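Local coordinates for protein single domain haemoglobin (Campylobacter jejuni, PDB 2WY4) that binds heme and, as a single-domain bacterial globin, probably carries or handles oxygen and related small ligands at the heme iron, at residues Gly20-Tyr28 with Gln47-Ala57. Numbering follows the deposited sequence.
With HEM (protoporphyrin IX containing Fe), chain B; CYN (cyanide ion), chain C.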
loop_
_atom_site.group_PDB
_atom_site.type_symbol
_atom_site.label_atom_id
_atom_site.label_comp_id
_atom_site.label_asym_id
_atom_site.label_seq_id
_atom_site.Cartn_x
_atom_site.Cartn_y
_atom_site.Cartn_z
ATOM N N GLY A 20 -1.373 -10.963 -5.402
ATOM C CA GLY A 20 -1.495 -9.716 -4.684
ATOM C C GLY A 20 -2.605 -9.704 -3.669
ATOM O O GLY A 20 -2.470 -9.129 -2.614
ATOM N N GLU A 21 -3.752 -10.288 -3.997
ATOM C CA GLU A 21 -4.867 -10.354 -3.076
ATOM C C GLU A 21 -4.517 -11.172 -1.854
ATOM O O GLU A 21 -4.975 -10.874 -0.768
ATOM C CB GLU A 21 -6.130 -10.940 -3.740
ATOM C CG GLU A 21 -7.362 -10.930 -2.856
ATOM C CD GLU A 21 -8.600 -11.474 -3.560
ATOM O OE1 GLU A 21 -8.505 -11.823 -4.757
ATOM O OE2 GLU A 21 -9.650 -11.541 -2.897
ATOM N N ASP A 22 -3.709 -12.210 -2.041
ATOM C CA ASP A 22 -3.283 -12.990 -0.903
ATOM C C ASP A 22 -2.372 -12.148 0.022
ATOM O O ASP A 22 -2.473 -12.199 1.252
ATOM C CB ASP A 22 -2.619 -14.247 -1.431
ATOM C CG ASP A 22 -3.524 -14.977 -2.369
ATOM O OD1 ASP A 22 -4.659 -15.200 -1.963
ATOM O OD2 ASP A 22 -3.163 -15.296 -3.496
ATOM N N LEU A 23 -1.497 -11.352 -0.587
ATOM C CA LEU A 23 -0.643 -10.450 0.184
ATOM C C LEU A 23 -1.508 -9.457 0.964
ATOM O O LEU A 23 -1.264 -9.202 2.130
ATOM C CB LEU A 23 0.268 -9.680 -0.749
ATOM C CG LEU A 23 1.196 -8.676 -0.107
ATOM C CD1 LEU A 23 2.119 -9.356 0.884
ATOM C CD2 LEU A 23 2.011 -7.989 -1.174
ATOM N N THR A 24 -2.515 -8.868 0.309
ATOM C CA THR A 24 -3.279 -7.874 1.017
ATOM C C THR A 24 -4.231 -8.492 2.028
ATOM O O THR A 24 -4.537 -7.881 3.033
ATOM C CB THR A 24 -3.967 -6.886 0.106
ATOM O OG1 THR A 24 -4.834 -7.603 -0.785
ATOM C CG2 THR A 24 -2.940 -6.180 -0.762
ATOM N N ASN A 25 -4.706 -9.701 1.780
ATOM C CA ASN A 25 -5.462 -10.386 2.817
ATOM C C ASN A 25 -4.601 -10.498 4.073
ATOM O O ASN A 25 -5.075 -10.244 5.162
ATOM C CB ASN A 25 -5.883 -11.778 2.372
ATOM C CG ASN A 25 -7.096 -11.778 1.543
ATOM O OD1 ASN A 25 -7.884 -10.839 1.559
ATOM N ND2 ASN A 25 -7.264 -12.863 0.812
ATOM N N GLU A 26 -3.334 -10.866 3.910
ATOM C CA GLU A 26 -2.402 -10.981 5.040
ATOM C C GLU A 26 -2.143 -9.616 5.689
ATOM O O GLU A 26 -2.170 -9.499 6.904
ATOM C CB GLU A 26 -1.113 -11.684 4.596
ATOM C CG GLU A 26 -0.063 -11.835 5.699
ATOM C CD GLU A 26 -0.372 -12.924 6.687
ATOM O OE1 GLU A 26 -1.322 -13.683 6.479
ATOM O OE2 GLU A 26 0.390 -13.043 7.677
ATOM N N PHE A 27 -1.977 -8.583 4.879
ATOM C CA PHE A 27 -1.822 -7.228 5.387
ATOM C C PHE A 27 -3.007 -6.832 6.274
ATOM O O PHE A 27 -2.787 -6.343 7.392
ATOM C CB PHE A 27 -1.698 -6.245 4.224
ATOM C CG PHE A 27 -1.906 -4.804 4.585
ATOM C CD1 PHE A 27 -0.884 -4.044 5.117
ATOM C CD2 PHE A 27 -3.124 -4.203 4.360
ATOM C CE1 PHE A 27 -1.094 -2.763 5.391
ATOM C CE2 PHE A 27 -3.332 -2.908 4.625
ATOM C CZ PHE A 27 -2.309 -2.182 5.201
ATOM N N TYR A 28 -4.256 -7.025 5.820
ATOM C CA TYR A 28 -5.378 -6.629 6.652
ATOM C C TYR A 28 -5.508 -7.477 7.908
ATOM O O TYR A 28 -5.918 -6.975 8.931
ATOM C CB TYR A 28 -6.709 -6.647 5.864
ATOM C CG TYR A 28 -6.791 -5.486 4.876
ATOM C CD1 TYR A 28 -6.815 -4.190 5.330
ATOM C CD2 TYR A 28 -6.827 -5.691 3.510
ATOM C CE1 TYR A 28 -6.853 -3.132 4.489
ATOM C CE2 TYR A 28 -6.884 -4.615 2.652
ATOM C CZ TYR A 28 -6.868 -3.333 3.137
ATOM O OH TYR A 28 -6.900 -2.270 2.256
ATOM N N GLN A 47 -14.260 -6.133 2.827
ATOM C CA GLN A 47 -13.188 -7.062 3.140
ATOM C C GLN A 47 -13.678 -8.464 2.791
ATOM O O GLN A 47 -12.993 -9.239 2.140
ATOM C CB GLN A 47 -12.861 -7.007 4.634
ATOM C CG GLN A 47 -12.075 -5.789 5.114
ATOM C CD GLN A 47 -10.660 -5.749 4.599
ATOM O OE1 GLN A 47 -9.946 -6.756 4.653
ATOM N NE2 GLN A 47 -10.259 -4.586 4.072
ATOM N N ILE A 48 -14.895 -8.788 3.230
ATOM C CA ILE A 48 -15.429 -10.114 2.998
ATOM C C ILE A 48 -15.601 -10.438 1.504
ATOM O O ILE A 48 -15.303 -11.535 1.095
ATOM C CB ILE A 48 -16.748 -10.257 3.764
ATOM C CG1 ILE A 48 -16.467 -10.209 5.275
ATOM C CG2 ILE A 48 -17.440 -11.543 3.410
ATOM C CD1 ILE A 48 -17.663 -9.863 6.131
ATOM N N SER A 49 -15.984 -9.450 0.712
ATOM C CA SER A 49 -16.214 -9.680 -0.720
ATOM C C SER A 49 -14.912 -9.803 -1.484
ATOM O O SER A 49 -14.904 -10.199 -2.642
ATOM C CB SER A 49 -16.950 -8.510 -1.335
ATOM O OG SER A 49 -16.127 -7.350 -1.371
ATOM N N GLY A 50 -13.795 -9.394 -0.857
ATOM C CA GLY A 50 -12.506 -9.367 -1.529
ATOM C C GLY A 50 -12.245 -8.080 -2.286
ATOM O O GLY A 50 -11.164 -7.864 -2.808
ATOM N N GLU A 51 -13.241 -7.192 -2.309
ATOM C CA GLU A 51 -13.098 -5.962 -3.099
ATOM C C GLU A 51 -11.987 -5.051 -2.600
ATOM O O GLU A 51 -11.226 -4.524 -3.392
ATOM C CB GLU A 51 -14.415 -5.169 -3.196
ATOM C CG GLU A 51 -14.283 -4.006 -4.161
ATOM C CD GLU A 51 -15.554 -3.218 -4.370
ATOM O OE1 GLU A 51 -16.535 -3.465 -3.640
ATOM O OE2 GLU A 51 -15.543 -2.332 -5.264
ATOM N N GLN A 52 -11.911 -4.832 -1.293
ATOM C CA GLN A 52 -10.846 -3.956 -0.797
ATOM C C GLN A 52 -9.447 -4.598 -0.869
ATOM O O GLN A 52 -8.512 -3.935 -1.251
ATOM C CB GLN A 52 -11.201 -3.405 0.588
ATOM C CG GLN A 52 -10.106 -2.537 1.198
ATOM C CD GLN A 52 -9.901 -1.288 0.392
ATOM O OE1 GLN A 52 -10.801 -0.799 -0.300
ATOM N NE2 GLN A 52 -8.691 -0.725 0.501
ATOM N N PRO A 53 -9.303 -5.854 -0.492
ATOM C CA PRO A 53 -8.019 -6.518 -0.751
ATOM C C PRO A 53 -7.588 -6.410 -2.197
ATOM O O PRO A 53 -6.426 -6.156 -2.462
ATOM C CB PRO A 53 -8.268 -7.950 -0.292
ATOM C CG PRO A 53 -9.294 -7.800 0.809
ATOM C CD PRO A 53 -10.201 -6.710 0.311
ATOM N N LYS A 54 -8.502 -6.555 -3.139
ATOM C CA LYS A 54 -8.120 -6.439 -4.533
ATOM C C LYS A 54 -7.750 -4.989 -4.872
ATOM O O LYS A 54 -6.776 -4.723 -5.596
ATOM C CB LYS A 54 -9.283 -6.929 -5.414
ATOM C CG LYS A 54 -9.438 -8.457 -5.429
ATOM C CD LYS A 54 -10.606 -8.893 -6.301
ATOM C CE LYS A 54 -11.110 -10.329 -5.947
ATOM N NZ LYS A 54 -12.510 -10.638 -6.413
ATOM N N ALA A 55 -8.505 -4.044 -4.322
ATOM C CA ALA A 55 -8.248 -2.656 -4.608
ATOM C C ALA A 55 -6.846 -2.246 -4.129
ATOM O O ALA A 55 -6.121 -1.517 -4.806
ATOM C CB ALA A 55 -9.281 -1.766 -3.957
ATOM N N LEU A 56 -6.470 -2.674 -2.910
ATOM C CA LEU A 56 -5.160 -2.341 -2.384
ATOM C C LEU A 56 -4.086 -2.978 -3.215
ATOM O O LEU A 56 -3.068 -2.322 -3.499
ATOM C CB LEU A 56 -5.055 -2.772 -0.926
ATOM C CG LEU A 56 -3.712 -2.432 -0.278
ATOM C CD1 LEU A 56 -3.391 -0.930 -0.365
ATOM C CD2 LEU A 56 -3.719 -2.958 1.159
ATOM N N ALA A 57 -4.273 -4.236 -3.569
ATOM C CA ALA A 57 -3.286 -4.917 -4.385
ATOM C C ALA A 57 -3.070 -4.167 -5.701
ATOM O O ALA A 57 -1.950 -4.012 -6.158
ATOM C CB ALA A 57 -3.664 -6.351 -4.637
HETATM C CHA HEM B . -9.149 2.753 0.841
HETATM C CHB HEM B . -4.798 2.367 -1.173
HETATM C CHC HEM B . -2.795 3.783 2.974
HETATM C CHD HEM B . -7.126 3.528 5.151
HETATM C C1A HEM B . -8.180 2.607 -0.079
HETATM C C2A HEM B . -8.348 2.273 -1.461
HETATM C C3A HEM B . -7.139 2.143 -2.039
HETATM C C4A HEM B . -6.172 2.397 -0.988
HETATM C CMA HEM B . -6.853 1.815 -3.511
HETATM C CAA HEM B . -9.722 2.108 -2.156
HETATM C CBA HEM B . -10.506 3.422 -2.174
HETATM C CGA HEM B . -10.390 4.282 -3.391
HETATM O O1A HEM B . -9.917 3.799 -4.454
HETATM O O2A HEM B . -10.849 5.476 -3.303
HETATM C C1B HEM B . -3.878 2.687 -0.211
HETATM C C2B HEM B . -2.474 2.734 -0.406
HETATM C C3B HEM B . -1.915 3.134 0.749
HETATM C C4B HEM B . -2.953 3.347 1.696
HETATM C CMB HEM B . -1.756 2.313 -1.682
HETATM C CAB HEM B . -0.436 3.308 1.116
HETATM C CBB HEM B . 0.421 3.902 0.305
HETATM C C1C HEM B . -3.771 3.899 3.935
HETATM C C2C HEM B . -3.648 4.324 5.285
HETATM C C3C HEM B . -4.833 4.223 5.850
HETATM C C4C HEM B . -5.776 3.695 4.898
HETATM C CMC HEM B . -2.355 4.871 5.911
HETATM C CAC HEM B . -5.164 4.575 7.291
HETATM C CBC HEM B . -5.647 3.623 8.099
HETATM C C1D HEM B . -8.054 3.301 4.154
HETATM C C2D HEM B . -9.435 3.173 4.422
HETATM C C3D HEM B . -10.103 2.940 3.113
HETATM C C4D HEM B . -9.035 2.963 2.169
HETATM C CMD HEM B . -10.101 3.276 5.776
HETATM C CAD HEM B . -11.575 2.700 2.828
HETATM C CBD HEM B . -11.772 1.216 2.535
HETATM C CGD HEM B . -13.205 0.775 2.546
HETATM O O1D HEM B . -13.471 -0.266 3.158
HETATM O O2D HEM B . -14.036 1.475 1.908
HETATM N NA HEM B . -6.833 2.673 0.211
HETATM N NB HEM B . -4.154 3.080 1.074
HETATM N NC HEM B . -5.087 3.520 3.717
HETATM N ND HEM B . -7.822 3.161 2.805
HETATM FE FE HEM B . -5.982 3.123 1.941
HETATM C C CYN C . -5.942 1.171 2.414
HETATM N N CYN C . -5.977 0.046 2.622
HETATM O O HOH W 1 -9.006 -9.252 3.974
#
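The ring of Y28 lies between two neighbours: the amide of Q47 stands on one face, with NE2 3.4 Å above the ring plane over its centre, and the edge of the F27 ring, at CD2, points onto the centre of the opposite face. The amide is tilted steeply, 72° from the ring plane. P53 CA and the cyanide nitrogen lie at the ring's edge, and one water joins Q47 OE1 to N25 OD1. Packed this way, the ring delivers its hydroxyl to the distal side of the heme, where Y28 OH donates to cyanide N at 2.5 Å. The same oxygen accepts from Q52 NE2 at 2.9 Å, almost straight at 168° and in the amide plane. A bend at chi2 turns the Q52 amide toward this hydroxyl, while K46 holds its OE1. This bond probably polarises the hydroxyl toward the ligand. Y28 and Q52 form the tyrosine–glutamine distal pair known from flavohaemoglobins and related bacterial globins. L56 CD2 packs 3.5 Å from F27 CD2, and its other methyl, CD1, meets the porphyrin. One turn back from Y28, T24 OG1 donates to P53 O at 2.7 Å; it and the helical A57 N arrive from opposite faces of the carbonyl plane. P53 fits among E21, T24, N25 and Y28. In the globin fold, segments 20-28 of helix 4-34 and 51-57 of helix 51-65 cross at 111°, axes 8.1 Å apart, with G20 close against A57; beyond F27 and L23 lies helix 94-109.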